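Long-range contact in bradyzoite surface antigen BSR4 (Toxoplasma gondii, PDB 2JKS), which is a surface antigen of the bradyzoite stage, built from two SRS domains, that binds zinc ions and probably takes part in host interactions: residues L127-A140 and T152-R164. Sequence-based numbering, arbitrary orientation.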
# COMPACT_ATOMS: atom_id res chain seq x y z
N LEU A 127 -4.00 -4.12 2.06
CA LEU A 127 -3.72 -2.71 1.67
C LEU A 127 -2.21 -2.50 1.60
O LEU A 127 -1.54 -2.89 2.55
CB LEU A 127 -4.38 -1.74 2.64
CG LEU A 127 -5.90 -1.69 2.59
CD1 LEU A 127 -6.37 -0.71 3.67
CD2 LEU A 127 -6.32 -1.28 1.17
N PRO A 128 -1.68 -1.96 0.47
CA PRO A 128 -0.23 -1.85 0.23
C PRO A 128 0.44 -0.76 1.10
O PRO A 128 -0.25 0.05 1.71
CB PRO A 128 -0.15 -1.52 -1.29
CG PRO A 128 -1.42 -0.79 -1.57
CD PRO A 128 -2.47 -1.46 -0.69
N LEU A 129 1.76 -0.79 1.19
CA LEU A 129 2.53 0.30 1.85
C LEU A 129 2.71 1.53 0.99
O LEU A 129 3.10 2.60 1.47
CB LEU A 129 3.90 -0.23 2.26
CG LEU A 129 3.87 -1.44 3.17
CD1 LEU A 129 5.29 -1.91 3.51
CD2 LEU A 129 3.02 -1.20 4.40
N THR A 130 2.47 1.36 -0.32
CA THR A 130 2.58 2.43 -1.26
C THR A 130 1.34 2.42 -2.17
O THR A 130 0.70 1.37 -2.31
CB THR A 130 3.88 2.32 -2.13
OG1 THR A 130 3.86 1.08 -2.82
CG2 THR A 130 5.15 2.34 -1.22
N ASP A 131 1.03 3.56 -2.77
CA ASP A 131 -0.14 3.68 -3.67
C ASP A 131 0.05 2.82 -4.91
O ASP A 131 1.12 2.86 -5.50
CB ASP A 131 -0.40 5.14 -4.05
CG ASP A 131 -0.77 6.00 -2.84
OD1 ASP A 131 -1.38 5.49 -1.87
OD2 ASP A 131 -0.47 7.21 -2.85
N LYS A 132 -0.97 2.03 -5.26
CA LYS A 132 -0.90 1.16 -6.42
C LYS A 132 -2.04 1.42 -7.41
O LYS A 132 -3.11 1.91 -7.05
CB LYS A 132 -0.94 -0.33 -6.01
CG LYS A 132 0.10 -0.76 -4.96
CD LYS A 132 1.52 -0.80 -5.56
CE LYS A 132 2.52 -1.17 -4.45
NZ LYS A 132 3.89 -1.19 -5.04
N ALA A 133 -1.80 1.01 -8.64
CA ALA A 133 -2.83 1.00 -9.68
C ALA A 133 -2.68 -0.25 -10.55
O ALA A 133 -1.56 -0.71 -10.85
CB ALA A 133 -2.72 2.27 -10.54
N PHE A 134 -3.81 -0.76 -11.02
CA PHE A 134 -3.78 -1.81 -12.04
C PHE A 134 -4.89 -1.55 -13.02
O PHE A 134 -5.69 -0.61 -12.82
CB PHE A 134 -3.90 -3.22 -11.39
CG PHE A 134 -5.25 -3.50 -10.72
CD1 PHE A 134 -6.36 -3.91 -11.50
CD2 PHE A 134 -5.40 -3.39 -9.34
CE1 PHE A 134 -7.57 -4.18 -10.93
CE2 PHE A 134 -6.65 -3.69 -8.72
CZ PHE A 134 -7.72 -4.09 -9.54
N VAL A 135 -4.93 -2.37 -14.07
CA VAL A 135 -5.87 -2.23 -15.19
C VAL A 135 -6.46 -3.64 -15.47
O VAL A 135 -5.76 -4.67 -15.43
CB VAL A 135 -5.18 -1.59 -16.48
CG1 VAL A 135 -5.97 -1.89 -17.76
CG2 VAL A 135 -5.02 -0.07 -16.37
N VAL A 136 -7.76 -3.66 -15.72
CA VAL A 136 -8.49 -4.82 -16.22
C VAL A 136 -9.41 -4.22 -17.31
O VAL A 136 -9.57 -3.00 -17.42
CB VAL A 136 -9.31 -5.59 -15.09
CG1 VAL A 136 -8.38 -6.28 -14.02
CG2 VAL A 136 -10.34 -4.64 -14.36
N GLY A 137 -9.99 -5.08 -18.13
CA GLY A 137 -10.82 -4.58 -19.21
C GLY A 137 -11.63 -5.71 -19.81
O GLY A 137 -11.45 -6.87 -19.45
N CYS A 138 -12.53 -5.37 -20.72
CA CYS A 138 -13.22 -6.37 -21.53
C CYS A 138 -13.09 -5.96 -22.98
O CYS A 138 -13.02 -4.78 -23.27
CB CYS A 138 -14.70 -6.49 -21.12
SG CYS A 138 -14.86 -7.26 -19.52
N GLN A 139 -13.05 -6.93 -23.87
CA GLN A 139 -13.04 -6.67 -25.33
C GLN A 139 -14.09 -7.57 -25.96
O GLN A 139 -14.20 -8.77 -25.61
CB GLN A 139 -11.66 -6.95 -25.90
CG GLN A 139 -11.48 -6.52 -27.35
CD GLN A 139 -10.04 -6.29 -27.69
OE1 GLN A 139 -9.57 -5.15 -27.76
NE2 GLN A 139 -9.31 -7.37 -27.90
N ALA A 140 -14.86 -6.99 -26.88
CA ALA A 140 -15.94 -7.68 -27.53
C ALA A 140 -15.50 -7.76 -28.98
O ALA A 140 -15.03 -6.76 -29.54
CB ALA A 140 -17.21 -6.90 -27.39
N THR A 152 -13.18 -5.20 -33.12
CA THR A 152 -13.29 -5.16 -31.66
C THR A 152 -13.70 -3.78 -31.10
O THR A 152 -13.54 -2.73 -31.74
CB THR A 152 -11.96 -5.58 -31.00
OG1 THR A 152 -10.96 -4.59 -31.29
CG2 THR A 152 -11.50 -6.89 -31.52
N ALA A 153 -14.27 -3.80 -29.89
CA ALA A 153 -14.31 -2.63 -29.05
C ALA A 153 -13.90 -3.14 -27.66
O ALA A 153 -13.94 -4.35 -27.39
CB ALA A 153 -15.69 -2.05 -29.02
N ALA A 154 -13.48 -2.21 -26.81
CA ALA A 154 -13.04 -2.59 -25.46
C ALA A 154 -13.39 -1.51 -24.43
O ALA A 154 -13.66 -0.37 -24.79
CB ALA A 154 -11.53 -2.83 -25.49
N CYS A 155 -13.43 -1.90 -23.15
CA CYS A 155 -13.46 -0.96 -22.03
C CYS A 155 -12.19 -1.17 -21.27
O CYS A 155 -11.74 -2.31 -21.07
CB CYS A 155 -14.57 -1.31 -21.04
SG CYS A 155 -16.19 -0.88 -21.57
N LYS A 156 -11.63 -0.08 -20.81
CA LYS A 156 -10.50 -0.18 -19.91
C LYS A 156 -10.78 0.43 -18.50
O LYS A 156 -11.23 1.55 -18.38
CB LYS A 156 -9.31 0.46 -20.60
CG LYS A 156 -8.10 0.55 -19.78
CD LYS A 156 -7.39 1.76 -20.25
CE LYS A 156 -5.91 1.53 -20.23
NZ LYS A 156 -5.28 2.73 -20.77
N LEU A 157 -10.51 -0.35 -17.44
CA LEU A 157 -10.75 0.12 -16.09
C LEU A 157 -9.44 0.23 -15.33
O LEU A 157 -8.76 -0.76 -15.16
CB LEU A 157 -11.71 -0.82 -15.33
CG LEU A 157 -12.06 -0.41 -13.88
CD1 LEU A 157 -12.76 0.95 -13.82
CD2 LEU A 157 -12.89 -1.48 -13.15
N THR A 158 -9.09 1.43 -14.88
CA THR A 158 -7.98 1.60 -13.98
C THR A 158 -8.50 1.55 -12.52
O THR A 158 -9.37 2.32 -12.14
CB THR A 158 -7.21 2.91 -14.26
OG1 THR A 158 -6.72 2.90 -15.62
CG2 THR A 158 -6.04 3.09 -13.29
N VAL A 159 -7.93 0.65 -11.71
CA VAL A 159 -8.27 0.62 -10.29
C VAL A 159 -7.04 1.08 -9.51
O VAL A 159 -5.99 0.47 -9.60
CB VAL A 159 -8.68 -0.79 -9.82
CG1 VAL A 159 -9.01 -0.90 -8.25
CG2 VAL A 159 -9.84 -1.42 -10.81
N ASN A 160 -7.21 2.18 -8.78
CA ASN A 160 -6.22 2.75 -7.88
C ASN A 160 -6.50 2.13 -6.53
O ASN A 160 -7.66 2.01 -6.15
CB ASN A 160 -6.42 4.27 -7.87
CG ASN A 160 -6.14 4.87 -9.23
OD1 ASN A 160 -5.01 4.78 -9.71
ND2 ASN A 160 -7.17 5.41 -9.91
N VAL A 161 -5.46 1.68 -5.85
CA VAL A 161 -5.58 1.15 -4.51
C VAL A 161 -4.71 2.05 -3.61
O VAL A 161 -3.51 2.16 -3.83
CB VAL A 161 -5.11 -0.33 -4.42
CG1 VAL A 161 -5.31 -0.86 -3.03
CG2 VAL A 161 -5.82 -1.19 -5.55
N GLU A 162 -5.36 2.75 -2.68
CA GLU A 162 -4.63 3.66 -1.78
C GLU A 162 -3.92 2.85 -0.72
O GLU A 162 -4.47 1.88 -0.22
CB GLU A 162 -5.59 4.64 -1.13
CG GLU A 162 -6.33 5.47 -2.17
CD GLU A 162 -7.12 6.63 -1.60
OE1 GLU A 162 -7.36 6.66 -0.38
OE2 GLU A 162 -7.52 7.50 -2.39
N ALA A 163 -2.70 3.27 -0.39
CA ALA A 163 -1.90 2.66 0.67
C ALA A 163 -2.64 2.70 2.02
O ALA A 163 -3.38 3.64 2.30
CB ALA A 163 -0.57 3.46 0.81
N ARG A 164 -2.42 1.70 2.85
CA ARG A 164 -2.87 1.76 4.24
C ARG A 164 -2.26 2.98 4.93
O ARG A 164 -1.20 3.50 4.50
CB ARG A 164 -2.44 0.51 5.00
CG ARG A 164 -0.93 0.38 5.20
CD ARG A 164 -0.56 -1.07 5.03
NE ARG A 164 -0.69 -1.85 6.24
CZ ARG A 164 -1.02 -3.15 6.24
NH1 ARG A 164 -1.31 -3.78 5.10
NH2 ARG A 164 -1.10 -3.82 7.38
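Phe-134 holds CG between its backbone N and carbonyl carbon (chi1 67°), which lays the ring across the strand against Val-159, while Arg-164 takes the same first torsion and then bends twice to bring its guanidinium back to Leu-127. The two residues illustrate how side chains hold a beta hairpin together, by apolar contact within the ladder and by polar contact at the open end beyond it. Within the ladder, Val-159 CB sits over one face of the Phe-134 ring, 3.7 Å from its centroid, a CH-pi contact displaced toward the rim at CZ. Val-161, two residues on, adds CG2 obliquely to the ring and packs CG1 on Pro-128 CD at 3.7 Å. Leu-91 and Leu-94 of helix 91-95 also touch the phenyl group.

Beyond the last ladder pair, Lys-132 with Val-161, side chains join the bonding. Asp-131 OD1 receives the Ala-163 amide at 3.0 Å in a nearly straight bond (176°), and its OD2 turns to the backbone N of Lys-180. Arg-164 NH1 meets Leu-127 O at 2.7 Å, the oxygen lying in the guanidinium plane, and a backbone bond runs from Arg-164 N to Pro-128 O. These two bonds fix both ends of the arginine, whose CD rests 3.6 Å from Leu-129 CD2.

Between Lys-132 and Ala-140, five antiparallel hydrogen-bonded pairs alternate with non-hydrogen-bonded ones. Cys-138 and Cys-155 form one of the hydrogen-bonded pairs, yet each is disulfide-linked elsewhere, to Cys-46 and Cys-16 respectively, on strands 41-47 and 13-17. The two disulfides thus pin the hairpin's sheet to the sheet facing it, as in the beta sandwich of an SRS domain.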